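Local coordinates for leucine aminopeptidase 2 (Saccharomyces cerevisiae, PDB 2XQ0), which removes N-terminal residues from peptides, preferring di- and tripeptides, as a zinc aminopeptidase of the M1 family, and shows low epoxide hydrolase activity in vitro, at residues 1-6 against 432-437; 404-409 against 439-443; 481-486 against 531-536; 498-504 against 546-551. One frame throughout, in Å; residues are numbered along the deposited sequence.

In the fold
The four contacts form two pairs at separate parts of the fold. Contacts 1 and 2 touch through Met1 O and Lys443 CE, 3.7 Å apart, and share the helix 428-438 region in the peptidase domain. Contacts 3 and 4 meet where Trp481 NE1 lies 3.0 Å from Tyr547 OH, a probable hydrogen bond, among the C-terminal helices; contacts 1 and 3 have centres about 53 Å apart. Contact 3 is the one buried contact, five of its seven touching residues being buried, and is aromatic and apolar. The other three are partly buried: contact 1 is apolar, whereas contact 2 adds a salt bridge and contact 4 a tyrosine-aspartate hydrogen bond.

Contact 1 (1-6 against 432-437); sequences MLPLSI and LDTLYE
Apolar packing dominates this contact, which lays the N-terminal residues 1-6 on one side of the helical turn 432-437. Leu2 and Pro3 are extended (psi near 165°), and Pro3 is the N-cap of the helix that starts at Leu4. The CA register pairs Met1 with Tyr436 (6.2 Å) and Leu2 with Asp433 (6.5 Å). A CH-pi interaction places Leu2 CA 4.0 Å from the Tyr436 ring centroid, 6° off the normal. Tyr436 (chi1 m) thus presents a ring face to Leu2, with Pro3 CD beside the ring, 3.7 Å from Tyr436 CZ. Deeper in, Leu2 CD2 approaches Leu432 CB at 3.7 Å and Ile6 CG2 approaches Leu432 CD1 at 3.9 Å. The polar ends bond beyond the two segments: Asp433 forms a salt bridge with Arg10, and Tyr436 OH bonds Asp447. The contact sets the N-terminal arm 1-3, and Ile6 of helix 4-9, on helix 428-438, with Trp451 of helix 451-456 touching both Pro3 and Leu432, and helix 443-447 flanking Tyr436.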
loop_
_atom_site.group_PDB
_atom_site.type_symbol
_atom_site.label_atom_id
_atom_site.label_comp_id
_atom_site.label_asym_id
_atom_site.label_seq_id
_atom_site.Cartn_x
_atom_site.Cartn_y
_atom_site.Cartn_z
ATOM N N MET A 1 -5.281 7.388 -31.686
ATOM C CA MET A 1 -6.143 8.502 -32.063
ATOM C C MET A 1 -5.999 9.661 -31.084
ATOM O O MET A 1 -6.739 10.642 -31.161
ATOM C CB MET A 1 -7.601 8.047 -32.131
ATOM C CG MET A 1 -7.931 7.216 -33.357
ATOM S SD MET A 1 -9.215 5.991 -33.055
ATOM C CE MET A 1 -8.368 4.899 -31.919
ATOM N N LEU A 2 -5.031 9.543 -30.178
ATOM C CA LEU A 2 -4.829 10.528 -29.116
ATOM C C LEU A 2 -4.109 11.809 -29.563
ATOM O O LEU A 2 -3.520 11.858 -30.645
ATOM C CB LEU A 2 -4.108 9.880 -27.929
ATOM C CG LEU A 2 -2.894 9.000 -28.215
ATOM C CD1 LEU A 2 -1.700 9.839 -28.624
ATOM C CD2 LEU A 2 -2.566 8.188 -26.982
ATOM N N PRO A 3 -4.163 12.855 -28.721
ATOM C CA PRO A 3 -3.576 14.173 -29.007
ATOM C C PRO A 3 -2.051 14.181 -29.210
ATOM O O PRO A 3 -1.349 13.237 -28.823
ATOM C CB PRO A 3 -3.941 14.994 -27.767
ATOM C CG PRO A 3 -5.134 14.312 -27.198
ATOM C CD PRO A 3 -4.931 12.860 -27.463
ATOM N N LEU A 4 -1.565 15.287 -29.777
ATOM C CA LEU A 4 -0.171 15.457 -30.210
ATOM C C LEU A 4 0.910 15.397 -29.116
ATOM O O LEU A 4 1.854 14.619 -29.236
ATOM C CB LEU A 4 -0.017 16.756 -31.013
ATOM C CG LEU A 4 -0.710 16.847 -32.378
ATOM C CD1 LEU A 4 -2.215 16.618 -32.261
ATOM C CD2 LEU A 4 -0.428 18.194 -33.039
ATOM N N SER A 5 0.807 16.225 -28.079
ATOM C CA SER A 5 1.845 16.233 -27.042
ATOM C C SER A 5 2.016 14.871 -26.361
ATOM O O SER A 5 3.119 14.508 -25.954
ATOM C CB SER A 5 1.582 17.297 -25.981
ATOM O OG SER A 5 2.291 16.965 -24.798
ATOM N N ILE A 6 0.916 14.137 -26.224
ATOM C CA ILE A 6 0.970 12.740 -25.805
ATOM C C ILE A 6 1.750 11.908 -26.830
ATOM O O ILE A 6 2.775 11.304 -26.506
ATOM C CB ILE A 6 -0.442 12.158 -25.662
ATOM C CG1 ILE A 6 -1.189 12.865 -24.523
ATOM C CG2 ILE A 6 -0.382 10.647 -25.449
ATOM C CD1 ILE A 6 -0.369 13.004 -23.260
ATOM N N LEU A 432 -4.292 5.245 -22.737
ATOM C CA LEU A 432 -4.957 6.287 -23.538
ATOM C C LEU A 432 -5.443 5.797 -24.899
ATOM O O LEU A 432 -6.551 6.115 -25.293
ATOM C CB LEU A 432 -4.060 7.515 -23.719
ATOM C CG LEU A 432 -3.693 8.214 -22.403
ATOM C CD1 LEU A 432 -2.583 9.225 -22.613
ATOM C CD2 LEU A 432 -4.901 8.873 -21.771
ATOM N N ASP A 433 -4.614 5.038 -25.617
ATOM C CA ASP A 433 -5.048 4.414 -26.869
ATOM C C ASP A 433 -6.336 3.622 -26.669
ATOM O O ASP A 433 -7.232 3.664 -27.495
ATOM C CB ASP A 433 -3.992 3.440 -27.396
ATOM C CG ASP A 433 -2.679 4.108 -27.703
ATOM O OD1 ASP A 433 -2.676 5.327 -27.921
ATOM O OD2 ASP A 433 -1.650 3.404 -27.742
ATOM N N THR A 434 -6.391 2.841 -25.601
ATOM C CA THR A 434 -7.545 1.992 -25.352
ATOM C C THR A 434 -8.790 2.834 -25.092
ATOM O O THR A 434 -9.896 2.514 -25.556
ATOM C CB THR A 434 -7.298 1.077 -24.147
ATOM O OG1 THR A 434 -6.130 0.277 -24.396
ATOM C CG2 THR A 434 -8.517 0.180 -23.915
ATOM N N LEU A 435 -8.606 3.911 -24.337
ATOM C CA LEU A 435 -9.705 4.799 -24.026
ATOM C C LEU A 435 -10.231 5.357 -25.340
ATOM O O LEU A 435 -11.437 5.349 -25.588
ATOM C CB LEU A 435 -9.245 5.901 -23.058
ATOM C CG LEU A 435 -10.254 6.913 -22.501
ATOM C CD1 LEU A 435 -11.297 6.254 -21.592
ATOM C CD2 LEU A 435 -9.518 7.999 -21.751
ATOM N N TYR A 436 -9.323 5.808 -26.205
ATOM C CA TYR A 436 -9.736 6.396 -27.481
ATOM C C TYR A 436 -10.365 5.376 -28.442
ATOM O O TYR A 436 -11.349 5.678 -29.097
ATOM C CB TYR A 436 -8.586 7.146 -28.160
ATOM C CG TYR A 436 -8.457 8.597 -27.739
ATOM C CD1 TYR A 436 -7.840 8.949 -26.542
ATOM C CD2 TYR A 436 -8.947 9.618 -28.547
ATOM C CE1 TYR A 436 -7.717 10.280 -26.166
ATOM C CE2 TYR A 436 -8.837 10.947 -28.178
ATOM C CZ TYR A 436 -8.223 11.272 -26.990
ATOM O OH TYR A 436 -8.104 12.595 -26.635
ATOM N N GLU A 437 -9.815 4.169 -28.512
ATOM C CA GLU A 437 -10.411 3.151 -29.373
ATOM C C GLU A 437 -11.825 2.781 -28.901
ATOM O O GLU A 437 -12.698 2.459 -29.713
ATOM C CB GLU A 437 -9.533 1.899 -29.439
ATOM C CG GLU A 437 -8.136 2.135 -29.984
ATOM C CD GLU A 437 -7.155 1.048 -29.560
ATOM O OE1 GLU A 437 -7.526 0.193 -28.721
ATOM O OE2 GLU A 437 -6.008 1.056 -30.063
#

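Contact 2 (404-409 against 439-443); sequences LGGKAE and YPEKK
Segment 404-409 turns from the end of one helix into the next: Gly405 (phi 116°) closes helix 388-403 in a Schellman motif, and Gly406 (phi 102°, psi near 180°) is the N-cap of helix 407-420. At both glycines a CB would jam against the preceding carbonyl O. In 439-443, Tyr439 leaves helix 428-438, residues 440-441 make a short 3-10 turn with Lys442 N bonded to Tyr439 O (3.0 Å), and Lys442 is the N-cap of the following helix. The closest CA pair is Leu404 and Lys442, 7.5 Å. Leu404 (m, t) sets CD2 over the Tyr439 face, 3.9 Å from the centroid and 7° off the normal, a CH-pi contact. At the ring edge, Tyr439 OH donates to Glu409 O (2.8 Å). Lys442, nearly extended until chi4 turns to p, passes CD 3.5 Å from Leu404 CD2 and ends in a salt bridge, NZ to Glu409 OE2 at 3.2 Å. The arrangement is two helix-to-helix connections packed together in the helical part of the M1 peptidase domain.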
loop_
_atom_site.group_PDB
_atom_site.type_symbol
_atom_site.label_atom_id
_atom_site.label_comp_id
_atom_site.label_asym_id
_atom_site.label_seq_id
_atom_site.Cartn_x
_atom_site.Cartn_y
_atom_site.Cartn_z
ATOM N N LEU A 404 -17.683 11.528 -19.482
ATOM C CA LEU A 404 -18.083 10.507 -20.444
ATOM C C LEU A 404 -19.531 10.056 -20.273
ATOM O O LEU A 404 -20.030 9.245 -21.060
ATOM C CB LEU A 404 -17.147 9.302 -20.373
ATOM C CG LEU A 404 -15.788 9.537 -21.034
ATOM C CD1 LEU A 404 -14.736 8.622 -20.435
ATOM C CD2 LEU A 404 -15.888 9.352 -22.543
ATOM N N GLY A 405 -20.201 10.562 -19.243
ATOM C CA GLY A 405 -21.606 10.237 -19.040
ATOM C C GLY A 405 -21.983 9.462 -17.787
ATOM O O GLY A 405 -23.128 9.030 -17.644
ATOM N N GLY A 406 -21.042 9.262 -16.871
ATOM C CA GLY A 406 -21.400 8.650 -15.604
ATOM C C GLY A 406 -21.019 7.187 -15.507
ATOM O O GLY A 406 -20.432 6.619 -16.431
ATOM N N LYS A 407 -21.345 6.575 -14.372
ATOM C CA LYS A 407 -20.912 5.206 -14.090
ATOM C C LYS A 407 -21.380 4.240 -15.167
ATOM O O LYS A 407 -20.634 3.346 -15.587
ATOM C CB LYS A 407 -21.422 4.742 -12.721
ATOM C CG LYS A 407 -20.736 5.414 -11.547
ATOM C CD LYS A 407 -21.465 5.152 -10.240
ATOM C CE LYS A 407 -22.589 6.160 -10.036
ATOM N NZ LYS A 407 -23.419 5.740 -8.885
ATOM N N ALA A 408 -22.615 4.419 -15.611
ATOM C CA ALA A 408 -23.216 3.486 -16.553
ATOM C C ALA A 408 -22.480 3.492 -17.880
ATOM O O ALA A 408 -22.311 2.443 -18.507
ATOM C CB ALA A 408 -24.683 3.812 -16.758
ATOM N N GLU A 409 -22.043 4.673 -18.301
ATOM C CA GLU A 409 -21.318 4.831 -19.565
ATOM C C GLU A 409 -19.858 4.378 -19.467
ATOM O O GLU A 409 -19.238 3.982 -20.463
ATOM C CB GLU A 409 -21.345 6.301 -19.997
ATOM C CG GLU A 409 -22.722 6.814 -20.369
ATOM C CD GLU A 409 -23.261 6.158 -21.629
ATOM O OE1 GLU A 409 -24.374 5.595 -21.572
ATOM O OE2 GLU A 409 -22.570 6.196 -22.673
ATOM N N TYR A 439 -14.142 4.688 -27.263
ATOM C CA TYR A 439 -15.155 5.732 -27.384
ATOM C C TYR A 439 -15.043 6.554 -28.682
ATOM O O TYR A 439 -14.787 7.764 -28.634
ATOM C CB TYR A 439 -15.065 6.684 -26.187
ATOM C CG TYR A 439 -15.471 6.102 -24.846
ATOM C CD1 TYR A 439 -16.808 5.889 -24.531
ATOM C CD2 TYR A 439 -14.519 5.805 -23.884
ATOM C CE1 TYR A 439 -17.188 5.374 -23.298
ATOM C CE2 TYR A 439 -14.888 5.299 -22.642
ATOM C CZ TYR A 439 -16.222 5.086 -22.357
ATOM O OH TYR A 439 -16.588 4.578 -21.132
ATOM N N PRO A 440 -15.236 5.906 -29.845
ATOM C CA PRO A 440 -15.179 6.608 -31.136
ATOM C C PRO A 440 -16.163 7.765 -31.196
ATOM O O PRO A 440 -15.834 8.826 -31.728
ATOM C CB PRO A 440 -15.593 5.535 -32.143
ATOM C CG PRO A 440 -15.312 4.238 -31.469
ATOM C CD PRO A 440 -15.556 4.478 -30.006
ATOM N N GLU A 441 -17.359 7.563 -30.659
ATOM C CA GLU A 441 -18.393 8.587 -30.732
ATOM C C GLU A 441 -18.109 9.750 -29.793
ATOM O O GLU A 441 -18.710 10.811 -29.917
ATOM C CB GLU A 441 -19.775 7.991 -30.447
ATOM C CG GLU A 441 -20.285 7.071 -31.556
ATOM C CD GLU A 441 -21.791 6.840 -31.503
ATOM O OE1 GLU A 441 -22.535 7.771 -31.120
ATOM O OE2 GLU A 441 -22.232 5.727 -31.860
ATOM N N LYS A 442 -17.185 9.557 -28.858
ATOM C CA LYS A 442 -16.922 10.578 -27.846
ATOM C C LYS A 442 -15.547 11.226 -27.996
ATOM O O LYS A 442 -14.979 11.741 -27.033
ATOM C CB LYS A 442 -17.105 10.001 -26.431
ATOM C CG LYS A 442 -18.529 9.554 -26.127
ATOM C CD LYS A 442 -18.731 9.298 -24.635
ATOM C CE LYS A 442 -20.210 9.307 -24.256
ATOM N NZ LYS A 442 -20.891 8.040 -24.638
ATOM N N LYS A 443 -15.025 11.214 -29.216
ATOM C CA LYS A 443 -13.683 11.726 -29.476
ATOM C C LYS A 443 -13.512 13.197 -29.080
ATOM O O LYS A 443 -12.450 13.603 -28.611
ATOM C CB LYS A 443 -13.314 11.512 -30.944
ATOM C CG LYS A 443 -12.113 12.304 -31.415
ATOM C CD LYS A 443 -10.846 11.476 -31.369
ATOM C CE LYS A 443 -9.967 11.791 -32.577
ATOM N NZ LYS A 443 -9.698 13.248 -32.693
#

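Contact 3 (481-486 against 531-536); sequences WVEMAQ and FDWAKF
An aromatic cluster in the helical C-terminal part of this M1 enzyme joins the end of helix 469-484 to the connection that leads into helix 537-546. Segment 481-486 is the last part of helix 469-484 and what follows it, with Ala485 N bonded to Trp481 O (3.1 Å). Segment 531-536 begins extended (psi 167° and 147° at Phe531 and Asp532), makes a 3-10 turn over 533-535 in which Phe536 N bonds Trp533 O (3.0 Å), and reaches the next helix with Phe536 as its N-cap. The closest CA pair, Ala485 and Phe536, is 6.4 Å apart. Ala485 points at the opposite segment, and its small side chain lets two rings approach: CB lies 3.8 Å from Trp533 CZ3 and 4.2 Å from Phe536 CG. Trp533 (chi1 m, chi2 100°) extends its six-membered ring to the helix, with CH2 4.1 Å from Trp481 CE3 and CZ2 4.4 Å from Val482 CG2. Phe536 (m) lays a face over the Ala485 backbone, while Gln486 CG stands 4.1 Å from Phe536 CZ. The poorly ordered Phe531 lies on the Val482 side. The indole nitrogens bond outside the segments, Trp481 NE1 to Tyr547 OH and Trp533 NE1 to Leu518 O. Trp481 also stacks on Phe498, Trp533 meets Phe566 edge-to-face, and Ala539 of helix 537-546 packs on both Ala485 and Trp533.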
loop_
_atom_site.group_PDB
_atom_site.type_symbol
_atom_site.label_atom_id
_atom_site.label_comp_id
_atom_site.label_asym_id
_atom_site.label_seq_id
_atom_site.Cartn_x
_atom_site.Cartn_y
_atom_site.Cartn_z
ATOM N N TRP A 481 -16.751 24.168 18.193
ATOM C CA TRP A 481 -15.748 23.987 19.239
ATOM C C TRP A 481 -14.711 25.090 19.208
ATOM O O TRP A 481 -14.331 25.609 20.255
ATOM C CB TRP A 481 -15.060 22.616 19.146
ATOM C CG TRP A 481 -15.735 21.605 20.005
ATOM C CD1 TRP A 481 -16.655 20.670 19.616
ATOM C CD2 TRP A 481 -15.592 21.466 21.421
ATOM N NE1 TRP A 481 -17.070 19.932 20.706
ATOM C CE2 TRP A 481 -16.433 20.408 21.825
ATOM C CE3 TRP A 481 -14.833 22.135 22.389
ATOM C CZ2 TRP A 481 -16.526 20.001 23.154
ATOM C CZ3 TRP A 481 -14.922 21.726 23.695
ATOM C CH2 TRP A 481 -15.764 20.672 24.071
ATOM N N VAL A 482 -14.238 25.443 18.015
ATOM C CA VAL A 482 -13.228 26.494 17.914
ATOM C C VAL A 482 -13.758 27.805 18.478
ATOM O O VAL A 482 -13.039 28.539 19.161
ATOM C CB VAL A 482 -12.737 26.689 16.460
ATOM C CG1 VAL A 482 -11.831 27.903 16.373
ATOM C CG2 VAL A 482 -11.981 25.453 15.989
ATOM N N GLU A 483 -15.031 28.080 18.207
ATOM C CA GLU A 483 -15.664 29.324 18.629
ATOM C C GLU A 483 -15.886 29.357 20.141
ATOM O O GLU A 483 -15.533 30.324 20.809
ATOM C CB GLU A 483 -17.011 29.487 17.908
ATOM C CG GLU A 483 -17.454 30.937 17.708
ATOM C CD GLU A 483 -16.618 31.668 16.659
ATOM O OE1 GLU A 483 -15.516 31.180 16.318
ATOM O OE2 GLU A 483 -17.064 32.730 16.174
ATOM N N MET A 484 -16.482 28.291 20.666
ATOM C CA MET A 484 -16.863 28.215 22.067
ATOM C C MET A 484 -15.663 28.177 23.015
ATOM O O MET A 484 -15.772 28.551 24.184
ATOM C CB MET A 484 -17.777 27.012 22.294
ATOM C CG MET A 484 -19.122 27.152 21.600
ATOM S SD MET A 484 -19.976 28.654 22.133
ATOM C CE MET A 484 -20.897 29.054 20.636
ATOM N N ALA A 485 -14.527 27.728 22.496
ATOM C CA ALA A 485 -13.283 27.670 23.258
ATOM C C ALA A 485 -12.864 29.069 23.713
ATOM O O ALA A 485 -12.168 29.223 24.720
ATOM C CB ALA A 485 -12.187 27.046 22.409
ATOM N N GLN A 486 -13.299 30.081 22.962
ATOM C CA GLN A 486 -12.945 31.472 23.239
ATOM C C GLN A 486 -14.050 32.172 24.025
ATOM O O GLN A 486 -13.917 33.331 24.404
ATOM C CB GLN A 486 -12.689 32.225 21.930
ATOM C CG GLN A 486 -11.690 31.534 20.987
ATOM C CD GLN A 486 -11.937 31.897 19.535
ATOM O OE1 GLN A 486 -11.979 31.030 18.666
ATOM N NE2 GLN A 486 -12.130 33.185 19.270
ATOM N N PHE A 531 -4.401 30.126 16.142
ATOM C CA PHE A 531 -4.249 30.137 17.599
ATOM C C PHE A 531 -4.108 28.696 18.062
ATOM O O PHE A 531 -4.357 27.769 17.297
ATOM C CB PHE A 531 -5.455 30.803 18.267
ATOM C CG PHE A 531 -6.731 30.026 18.120
ATOM C CD1 PHE A 531 -7.199 29.222 19.151
ATOM C CD2 PHE A 531 -7.462 30.090 16.946
ATOM C CE1 PHE A 531 -8.374 28.500 19.010
ATOM C CE2 PHE A 531 -8.633 29.373 16.802
ATOM C CZ PHE A 531 -9.087 28.580 17.837
ATOM N N ASP A 532 -3.706 28.486 19.304
ATOM C CA ASP A 532 -3.552 27.110 19.759
ATOM C C ASP A 532 -4.514 26.713 20.868
ATOM O O ASP A 532 -4.934 27.532 21.691
ATOM C CB ASP A 532 -2.099 26.779 20.133
ATOM C CG ASP A 532 -1.545 27.699 21.201
ATOM O OD1 ASP A 532 -0.588 27.292 21.886
ATOM O OD2 ASP A 532 -2.068 28.821 21.360
ATOM N N TRP A 533 -4.880 25.439 20.831
ATOM C CA TRP A 533 -5.664 24.796 21.871
ATOM C C TRP A 533 -4.921 24.733 23.202
ATOM O O TRP A 533 -5.537 24.514 24.251
ATOM C CB TRP A 533 -6.011 23.371 21.430
ATOM C CG TRP A 533 -7.145 23.316 20.475
ATOM C CD1 TRP A 533 -7.076 23.183 19.117
ATOM C CD2 TRP A 533 -8.530 23.390 20.805
ATOM N NE1 TRP A 533 -8.344 23.162 18.581
ATOM C CE2 TRP A 533 -9.254 23.296 19.598
ATOM C CE3 TRP A 533 -9.233 23.527 22.008
ATOM C CZ2 TRP A 533 -10.647 23.338 19.560
ATOM C CZ3 TRP A 533 -10.614 23.565 21.968
ATOM C CH2 TRP A 533 -11.308 23.469 20.753
ATOM N N ALA A 534 -3.599 24.907 23.170
ATOM C CA ALA A 534 -2.834 24.847 24.402
ATOM C C ALA A 534 -3.346 25.858 25.423
ATOM O O ALA A 534 -3.226 25.642 26.629
ATOM C CB ALA A 534 -1.345 25.059 24.132
ATOM N N LYS A 535 -3.944 26.947 24.942
ATOM C CA LYS A 535 -4.322 28.054 25.816
ATOM C C LYS A 535 -5.776 27.966 26.282
ATOM O O LYS A 535 -6.282 28.870 26.949
ATOM C CB LYS A 535 -4.041 29.395 25.132
ATOM C CG LYS A 535 -4.572 29.501 23.708
ATOM C CD LYS A 535 -4.255 30.857 23.080
ATOM C CE LYS A 535 -4.938 31.012 21.723
ATOM N NZ LYS A 535 -4.699 32.348 21.109
ATOM N N PHE A 536 -6.435 26.862 25.950
ATOM C CA PHE A 536 -7.803 26.630 26.398
ATOM C C PHE A 536 -7.968 25.255 27.027
ATOM O O PHE A 536 -8.900 24.529 26.676
ATOM C CB PHE A 536 -8.777 26.777 25.227
ATOM C CG PHE A 536 -8.666 28.099 24.520
ATOM C CD1 PHE A 536 -8.028 28.192 23.292
ATOM C CD2 PHE A 536 -9.181 29.252 25.094
ATOM C CE1 PHE A 536 -7.913 29.408 22.642
ATOM C CE2 PHE A 536 -9.078 30.474 24.447
ATOM C CZ PHE A 536 -8.439 30.551 23.219
#

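Contact 4 (498-504 against 546-551); sequences FNAIDIK and IYQDNI
Tyr547 and Ile503 form the apolar centre where the connection 498-504 packs on the break between helices 537-546 and 548-552, in the helical C-terminal part of this M1 enzyme. Ile503 (p, t) places CG2 over the Tyr547 face, 4.1 Å from the centroid and 21° off the normal, a CH-pi contact; its CD1 lies 3.4 Å from Tyr547 CD2 and 4.1 Å from Ile551 CG1. Toward the start of both segments, Ile546 CD1 meets Phe498 CB at 3.8 Å, and Ile546 CG2 lies 3.4 Å from Ala500 N. Residues 498-499 are extended and 500-502 have helical angles; Ile551 N bonds Tyr547 O (3.0 Å) at the start of a weakly bonded helix that includes a wider pi-type turn. The closest CA pair, Ala500 and Tyr547, is 5.2 Å apart. Leu477 of helix 469-484 touches both Ile503 and Tyr547. At the polar edge, where the position of Asp502 OD2 is less certain, Tyr547 OH is bonded to Trp481 NE1 and donates to Asp502 OD2 at 2.6 Å.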
loop_
_atom_site.group_PDB
_atom_site.type_symbol
_atom_site.label_atom_id
_atom_site.label_comp_id
_atom_site.label_asym_id
_atom_site.label_seq_id
_atom_site.Cartn_x
_atom_site.Cartn_y
_atom_site.Cartn_z
ATOM N N PHE A 498 -22.203 21.450 24.981
ATOM C CA PHE A 498 -21.811 20.226 24.297
ATOM C C PHE A 498 -22.227 18.984 25.070
ATOM O O PHE A 498 -22.240 18.989 26.292
ATOM C CB PHE A 498 -20.286 20.202 24.127
ATOM C CG PHE A 498 -19.746 21.345 23.298
ATOM C CD1 PHE A 498 -19.853 21.329 21.910
ATOM C CD2 PHE A 498 -19.108 22.421 23.900
ATOM C CE1 PHE A 498 -19.345 22.377 21.142
ATOM C CE2 PHE A 498 -18.590 23.474 23.133
ATOM C CZ PHE A 498 -18.710 23.449 21.755
ATOM N N ASN A 499 -22.563 17.915 24.362
ATOM C CA ASN A 499 -22.575 16.613 25.012
ATOM C C ASN A 499 -22.409 15.400 24.088
ATOM O O ASN A 499 -22.476 15.511 22.862
ATOM C CB ASN A 499 -23.758 16.457 25.972
ATOM C CG ASN A 499 -23.314 16.023 27.366
ATOM O OD1 ASN A 499 -22.825 16.837 28.158
ATOM N ND2 ASN A 499 -23.471 14.735 27.667
ATOM N N ALA A 500 -22.173 14.250 24.705
ATOM C CA ALA A 500 -21.880 13.024 23.982
ATOM C C ALA A 500 -22.816 12.854 22.800
ATOM O O ALA A 500 -22.477 12.214 21.804
ATOM C CB ALA A 500 -21.986 11.827 24.921
ATOM N N ILE A 501 -23.998 13.443 22.918
ATOM C CA ILE A 501 -25.018 13.339 21.884
ATOM C C ILE A 501 -24.542 13.818 20.509
ATOM O O ILE A 501 -24.987 13.301 19.477
ATOM C CB ILE A 501 -26.277 14.156 22.259
ATOM C CG1 ILE A 501 -26.767 13.783 23.664
ATOM C CG2 ILE A 501 -27.367 13.951 21.222
ATOM C CD1 ILE A 501 -25.906 14.324 24.793
ATOM N N ASP A 502 -23.659 14.815 20.483
ATOM C CA ASP A 502 -23.367 15.458 19.200
ATOM C C ASP A 502 -22.461 14.637 18.287
ATOM O O ASP A 502 -22.393 14.899 17.089
ATOM C CB ASP A 502 -22.898 16.919 19.341
ATOM C CG ASP A 502 -21.895 17.115 20.449
ATOM O OD1 ASP A 502 -21.893 18.198 21.092
ATOM O OD2 ASP A 502 -21.106 16.180 20.670
ATOM N N ILE A 503 -21.799 13.624 18.838
ATOM C CA ILE A 503 -21.003 12.728 18.003
ATOM C C ILE A 503 -21.556 11.307 17.975
ATOM O O ILE A 503 -20.978 10.423 17.347
ATOM C CB ILE A 503 -19.527 12.705 18.419
ATOM C CG1 ILE A 503 -19.362 12.052 19.796
ATOM C CG2 ILE A 503 -18.952 14.125 18.398
ATOM C CD1 ILE A 503 -17.909 11.923 20.232
ATOM N N LYS A 504 -22.682 11.101 18.649
ATOM C CA LYS A 504 -23.356 9.806 18.663
ATOM C C LYS A 504 -23.528 9.212 17.265
ATOM O O LYS A 504 -23.513 7.996 17.105
ATOM C CB LYS A 504 -24.724 9.915 19.352
ATOM C CG LYS A 504 -25.640 8.713 19.117
ATOM C CD LYS A 504 -27.051 8.946 19.655
ATOM C CE LYS A 504 -27.096 8.888 21.177
ATOM N NZ LYS A 504 -28.478 9.094 21.705
ATOM N N ILE A 546 -16.406 15.021 27.672
ATOM C CA ILE A 546 -17.746 14.907 27.107
ATOM C C ILE A 546 -17.830 13.790 26.073
ATOM O O ILE A 546 -18.855 13.110 25.954
ATOM C CB ILE A 546 -18.179 16.236 26.452
ATOM C CG1 ILE A 546 -18.419 17.309 27.526
ATOM C CG2 ILE A 546 -19.427 16.035 25.597
ATOM C CD1 ILE A 546 -18.292 18.729 27.002
ATOM N N TYR A 547 -16.742 13.607 25.328
ATOM C CA TYR A 547 -16.710 12.652 24.224
ATOM C C TYR A 547 -15.938 11.385 24.583
ATOM O O TYR A 547 -15.489 10.666 23.699
ATOM C CB TYR A 547 -16.075 13.302 22.986
ATOM C CG TYR A 547 -16.849 14.488 22.442
ATOM C CD1 TYR A 547 -16.196 15.621 21.958
ATOM C CD2 TYR A 547 -18.238 14.476 22.420
ATOM C CE1 TYR A 547 -16.922 16.709 21.450
ATOM C CE2 TYR A 547 -18.960 15.546 21.925
ATOM C CZ TYR A 547 -18.307 16.663 21.441
ATOM O OH TYR A 547 -19.061 17.721 20.951
ATOM N N GLN A 548 -15.778 11.111 25.877
ATOM C CA GLN A 548 -14.877 10.030 26.305
ATOM C C GLN A 548 -15.274 8.695 25.708
ATOM O O GLN A 548 -14.422 7.918 25.278
ATOM C CB GLN A 548 -14.814 9.920 27.839
ATOM C CG GLN A 548 -16.160 9.649 28.493
ATOM C CD GLN A 548 -16.105 9.732 30.005
ATOM O OE1 GLN A 548 -16.787 10.558 30.617
ATOM N NE2 GLN A 548 -15.286 8.880 30.615
ATOM N N ASP A 549 -16.575 8.426 25.676
ATOM C CA ASP A 549 -17.056 7.120 25.237
ATOM C C ASP A 549 -16.546 6.796 23.841
ATOM O O ASP A 549 -15.852 5.799 23.629
ATOM C CB ASP A 549 -18.584 7.058 25.282
ATOM C CG ASP A 549 -19.127 6.982 26.709
ATOM O OD1 ASP A 549 -20.306 7.351 26.919
ATOM O OD2 ASP A 549 -18.376 6.554 27.618
ATOM N N ASN A 550 -16.873 7.667 22.896
ATOM C CA ASN A 550 -16.573 7.421 21.497
ATOM C C ASN A 550 -15.155 7.795 21.018
ATOM O O ASN A 550 -14.678 7.255 20.017
ATOM C CB ASN A 550 -17.657 8.049 20.624
ATOM C CG ASN A 550 -18.917 7.210 20.591
ATOM O OD1 ASN A 550 -20.013 7.712 20.351
ATOM N ND2 ASN A 550 -18.765 5.916 20.845
ATOM N N ILE A 551 -14.471 8.687 21.729
ATOM C CA ILE A 551 -13.125 9.084 21.308
ATOM C C ILE A 551 -12.042 8.505 22.200
ATOM O O ILE A 551 -11.175 7.772 21.737
ATOM C CB ILE A 551 -12.960 10.617 21.261
ATOM C CG1 ILE A 551 -13.851 11.218 20.160
ATOM C CG2 ILE A 551 -11.512 10.977 21.020
ATOM C CD1 ILE A 551 -13.531 12.657 19.815
#